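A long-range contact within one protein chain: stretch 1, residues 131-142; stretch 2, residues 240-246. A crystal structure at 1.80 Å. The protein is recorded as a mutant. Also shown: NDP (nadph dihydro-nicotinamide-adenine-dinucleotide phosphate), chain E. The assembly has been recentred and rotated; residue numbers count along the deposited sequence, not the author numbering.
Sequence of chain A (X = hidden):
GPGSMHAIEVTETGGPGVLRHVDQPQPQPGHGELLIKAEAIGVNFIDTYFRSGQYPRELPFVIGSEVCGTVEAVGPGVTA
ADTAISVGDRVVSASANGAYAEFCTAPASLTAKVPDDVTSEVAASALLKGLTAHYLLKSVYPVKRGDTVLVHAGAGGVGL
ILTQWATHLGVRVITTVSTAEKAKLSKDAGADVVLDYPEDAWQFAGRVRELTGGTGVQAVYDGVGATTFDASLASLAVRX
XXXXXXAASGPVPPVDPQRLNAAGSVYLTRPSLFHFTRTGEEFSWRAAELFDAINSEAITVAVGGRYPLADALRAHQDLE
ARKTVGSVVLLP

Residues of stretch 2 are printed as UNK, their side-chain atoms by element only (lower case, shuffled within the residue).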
# COMPACT_ATOMS: atom_id res chain seq x y z
N LEU A 131 -2.99 -18.45 9.85
CA LEU A 131 -1.91 -17.47 10.06
C LEU A 131 -2.05 -16.37 9.02
O LEU A 131 -1.79 -15.19 9.29
CB LEU A 131 -0.53 -18.13 9.95
CG LEU A 131 -0.09 -19.13 11.02
CD1 LEU A 131 1.19 -19.86 10.60
CD2 LEU A 131 0.12 -18.42 12.35
N THR A 132 -2.48 -16.75 7.82
CA THR A 132 -2.68 -15.77 6.75
C THR A 132 -3.85 -14.85 7.07
O THR A 132 -3.72 -13.63 6.96
CB THR A 132 -2.88 -16.46 5.40
OG1 THR A 132 -1.72 -17.24 5.10
CG2 THR A 132 -3.11 -15.43 4.30
N ALA A 133 -4.98 -15.41 7.48
CA ALA A 133 -6.11 -14.57 7.89
C ALA A 133 -5.70 -13.65 9.04
O ALA A 133 -6.06 -12.47 9.06
CB ALA A 133 -7.32 -15.43 8.28
N HIS A 134 -4.91 -14.17 9.99
CA HIS A 134 -4.47 -13.35 11.11
C HIS A 134 -3.68 -12.13 10.63
O HIS A 134 -4.00 -11.00 11.00
CB HIS A 134 -3.60 -14.14 12.09
CG HIS A 134 -3.21 -13.37 13.30
ND1 HIS A 134 -2.10 -12.54 13.33
CD2 HIS A 134 -3.78 -13.26 14.52
CE1 HIS A 134 -2.01 -11.98 14.53
NE2 HIS A 134 -3.02 -12.40 15.27
N TYR A 135 -2.65 -12.35 9.82
CA TYR A 135 -1.82 -11.21 9.42
C TYR A 135 -2.61 -10.25 8.53
O TYR A 135 -2.40 -9.03 8.58
CB TYR A 135 -0.46 -11.65 8.82
CG TYR A 135 -0.39 -12.03 7.34
CD1 TYR A 135 -0.58 -11.07 6.35
CD2 TYR A 135 -0.06 -13.32 6.94
CE1 TYR A 135 -0.51 -11.39 5.01
CE2 TYR A 135 0.04 -13.66 5.60
CZ TYR A 135 -0.19 -12.68 4.64
OH TYR A 135 -0.10 -12.98 3.30
N LEU A 136 -3.53 -10.79 7.74
CA LEU A 136 -4.36 -9.94 6.88
C LEU A 136 -5.25 -9.01 7.71
O LEU A 136 -5.39 -7.83 7.37
CB LEU A 136 -5.19 -10.79 5.91
CG LEU A 136 -4.47 -11.40 4.71
CD1 LEU A 136 -5.37 -12.38 3.94
CD2 LEU A 136 -3.90 -10.33 3.78
N LEU A 137 -5.84 -9.54 8.78
CA LEU A 137 -6.81 -8.81 9.61
C LEU A 137 -6.18 -8.01 10.73
O LEU A 137 -6.80 -7.09 11.26
CB LEU A 137 -7.82 -9.78 10.22
CG LEU A 137 -8.77 -10.46 9.25
CD1 LEU A 137 -9.51 -11.56 9.97
CD2 LEU A 137 -9.74 -9.44 8.69
N LYS A 138 -4.97 -8.37 11.13
CA LYS A 138 -4.35 -7.73 12.29
C LYS A 138 -3.16 -6.84 11.94
O LYS A 138 -2.80 -5.95 12.71
CB LYS A 138 -3.91 -8.78 13.32
CG LYS A 138 -5.05 -9.55 13.97
CD LYS A 138 -5.73 -8.71 15.05
CE LYS A 138 -6.89 -9.47 15.71
NZ LYS A 138 -6.46 -10.69 16.39
N SER A 139 -2.55 -7.08 10.77
CA SER A 139 -1.29 -6.42 10.41
C SER A 139 -1.33 -5.67 9.09
O SER A 139 -0.92 -4.51 9.01
CB SER A 139 -0.14 -7.45 10.38
OG SER A 139 0.02 -8.05 11.65
N VAL A 140 -1.80 -6.33 8.03
CA VAL A 140 -1.87 -5.68 6.72
C VAL A 140 -2.89 -4.53 6.71
O VAL A 140 -2.57 -3.39 6.35
CB VAL A 140 -2.15 -6.70 5.59
CG1 VAL A 140 -2.50 -5.97 4.30
CG2 VAL A 140 -0.93 -7.60 5.38
N TYR A 141 -4.11 -4.83 7.12
CA TYR A 141 -5.08 -3.80 7.42
C TYR A 141 -5.73 -4.19 8.74
O TYR A 141 -6.48 -5.16 8.79
CB TYR A 141 -6.15 -3.63 6.32
CG TYR A 141 -7.23 -2.68 6.79
CD1 TYR A 141 -6.97 -1.32 6.90
CD2 TYR A 141 -8.46 -3.15 7.22
CE1 TYR A 141 -7.94 -0.44 7.38
CE2 TYR A 141 -9.42 -2.29 7.71
CZ TYR A 141 -9.15 -0.93 7.79
OH TYR A 141 -10.12 -0.08 8.28
N PRO A 142 -5.46 -3.43 9.81
CA PRO A 142 -6.01 -3.80 11.11
C PRO A 142 -7.48 -3.44 11.21
O PRO A 142 -7.81 -2.29 11.50
CB PRO A 142 -5.18 -2.96 12.10
CG PRO A 142 -4.23 -2.09 11.25
CD PRO A 142 -4.74 -2.14 9.84
N UNK A 240 -8.53 3.54 1.36
CA UNK A 240 -8.72 2.16 1.76
C UNK A 240 -7.55 1.30 1.34
O UNK A 240 -6.66 1.75 0.62
N UNK A 241 -7.53 0.04 1.77
CA UNK A 241 -6.38 -0.83 1.49
C UNK A 241 -6.80 -2.02 0.64
O UNK A 241 -7.70 -2.77 1.01
c UNK A 241 -5.76 -1.37 2.79
c UNK A 241 -4.69 -2.43 2.48
o UNK A 241 -5.16 -0.30 3.53
N UNK A 242 -6.15 -2.17 -0.51
CA UNK A 242 -6.33 -3.37 -1.33
C UNK A 242 -5.22 -4.34 -0.97
O UNK A 242 -4.06 -4.13 -1.30
c UNK A 242 -6.69 -5.37 -3.68
c UNK A 242 -7.08 -3.90 -3.77
c UNK A 242 -6.97 -3.42 -5.21
c UNK A 242 -6.26 -3.02 -2.82
N UNK A 243 -5.58 -5.41 -0.26
CA UNK A 243 -4.61 -6.46 0.03
C UNK A 243 -4.79 -7.56 -1.00
O UNK A 243 -5.70 -8.39 -0.89
c UNK A 243 -4.79 -6.99 1.44
N UNK A 244 -3.93 -7.53 -2.02
CA UNK A 244 -3.91 -8.57 -3.04
C UNK A 244 -2.98 -9.68 -2.55
O UNK A 244 -1.76 -9.55 -2.64
c UNK A 244 -2.50 -8.27 -6.68
c UNK A 244 -4.46 -9.63 -5.94
c UNK A 244 -3.39 -8.00 -4.36
c UNK A 244 -3.15 -8.98 -5.51
N UNK A 245 -3.55 -10.75 -2.00
CA UNK A 245 -2.73 -11.78 -1.36
C UNK A 245 -2.70 -13.11 -2.13
O UNK A 245 -2.06 -14.06 -1.71
c UNK A 245 -4.58 -14.05 0.47
c UNK A 245 -5.69 -11.96 0.14
c UNK A 245 -6.99 -13.96 0.52
c UNK A 245 -5.81 -14.69 0.60
c UNK A 245 -6.93 -12.59 0.27
c UNK A 245 -4.51 -12.69 0.24
c UNK A 245 -3.17 -12.00 0.09
N UNK A 246 -3.38 -13.16 -3.28
CA UNK A 246 -3.42 -14.40 -4.04
C UNK A 246 -3.70 -14.14 -5.50
O UNK A 246 -3.99 -13.01 -5.89
PA NDP E . -9.11 -21.53 -1.85
O1A NDP E . -9.58 -22.65 -0.96
O2A NDP E . -9.63 -20.14 -1.62
O5B NDP E . -9.40 -21.94 -3.38
C5B NDP E . -9.33 -20.96 -4.41
C4B NDP E . -10.73 -20.39 -4.61
O4B NDP E . -10.69 -19.21 -5.41
C3B NDP E . -11.62 -21.37 -5.36
O3B NDP E . -12.28 -22.27 -4.47
C2B NDP E . -12.59 -20.46 -6.08
O2B NDP E . -13.80 -20.33 -5.35
C1B NDP E . -11.89 -19.12 -6.19
N9A NDP E . -11.58 -18.89 -7.62
C8A NDP E . -12.03 -17.87 -8.37
N7A NDP E . -11.58 -17.97 -9.64
C5A NDP E . -10.83 -19.08 -9.72
C6A NDP E . -10.07 -19.77 -10.78
N6A NDP E . -10.01 -19.28 -12.04
N1A NDP E . -9.42 -20.91 -10.45
C2A NDP E . -9.47 -21.41 -9.20
N3A NDP E . -10.15 -20.84 -8.20
C4A NDP E . -10.84 -19.69 -8.39
O3 NDP E . -7.51 -21.51 -1.82
PN NDP E . -6.69 -21.20 -0.48
O1N NDP E . -7.66 -20.93 0.63
O2N NDP E . -5.63 -22.26 -0.34
O5D NDP E . -5.96 -19.82 -0.84
C5D NDP E . -6.72 -18.66 -1.18
C4D NDP E . -5.86 -17.70 -1.98
O4D NDP E . -4.94 -17.03 -1.12
C3D NDP E . -5.03 -18.43 -3.01
O3D NDP E . -4.97 -17.63 -4.19
C2D NDP E . -3.64 -18.52 -2.40
O2D NDP E . -2.65 -18.50 -3.42
C1D NDP E . -3.59 -17.28 -1.53
N1N NDP E . -2.76 -17.41 -0.34
C2N NDP E . -1.86 -16.45 -0.09
C3N NDP E . -1.04 -16.49 1.03
C7N NDP E . -0.04 -15.39 1.24
O7N NDP E . 0.63 -15.38 2.26
N7N NDP E . 0.07 -14.43 0.32
C4N NDP E . -1.13 -17.62 2.03
C5N NDP E . -2.16 -18.58 1.65
C6N NDP E . -2.92 -18.44 0.50
P2B NDP E . -15.12 -19.71 -6.03
O1X NDP E . -14.63 -19.16 -7.34
O2X NDP E . -16.05 -20.88 -6.17
O3X NDP E . -15.59 -18.68 -5.05
O HOH W 1 -3.54 -0.82 5.59

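Position 240 has four backbone atoms and no side-chain atom, which makes it Gly240. It opens the strand, and an ideal CB built on it would find nothing of the helical stretch within 5.5 Å.

Position 241 carries three side-chain atoms: one carbon attached to CA that bears one oxygen and one carbon. Its CA-to-CB bond points toward stretch 1, and its side-chain oxygen lies 4.0 Å from CD1 of Tyr141, oblique to that ring. A branch of this composition at CB is threonine, Thr241, with chi1 at -67° (m). Its OG1 is 2.7 Å from the oxygen of water 1, which donates a hydrogen bond to Val140 O at 2.9 Å. The water thus links the strand to a carbonyl at the last turn of the helix.

Position 242 has four carbons, forked at the second, and its CA-to-CB bond points away from stretch 1; its CB stays 8.6 Å from Val140 CG1, the nearest approach. The fork beyond CB identifies Leu242.

Position 243 has a single carbon. This CB points toward the helix and lies 3.8 Å from Val140 CG1 and 4.2 Å from Leu136 CD2, touching side chains one helical turn apart. A lone CB makes it Ala243.

Position 244 repeats the four-carbon fork at the second atom and again points away; its CB is 8.5 Å from Leu136 CD2, the nearest approach. It is Leu244.

Position 245 has one carbon followed by a ring of six carbons, with no oxygen attached. Leu136 CD1 sits over one ring face, 3.7 Å from the centroid of this ring and only 7° off the normal, a CH-pi contact, and Thr132 CG2 approaches obliquely. The residue is hence Phe245, whose CD2 is 4.3 Å from Thr132 CG2.

Position 246 again has no side-chain atoms and is Gly246. An ideal CB here would lie 2.4 Å from NDP O3D, so the bare CA suits the space beside the cofactor.

The contact rests on alternation: 241 and 243 in the strand, and 245 just after it, direct CB toward stretch 1, while both leucines turn away. Against them stand Thr132, Leu136 and Val140, spaced four residues apart, followed by Tyr141, the first residue to leave helical phi/psi. No direct hydrogen bond crosses between the stretches; apolar packing, the CH-pi contact and the water link join them, burying 281 Å² in total. The cofactor lies near one end of this packing, where Tyr135 OH donates a hydrogen bond to NDP O7N at 2.7 Å.

Stretch 2, residues 240-246: GTLALFG
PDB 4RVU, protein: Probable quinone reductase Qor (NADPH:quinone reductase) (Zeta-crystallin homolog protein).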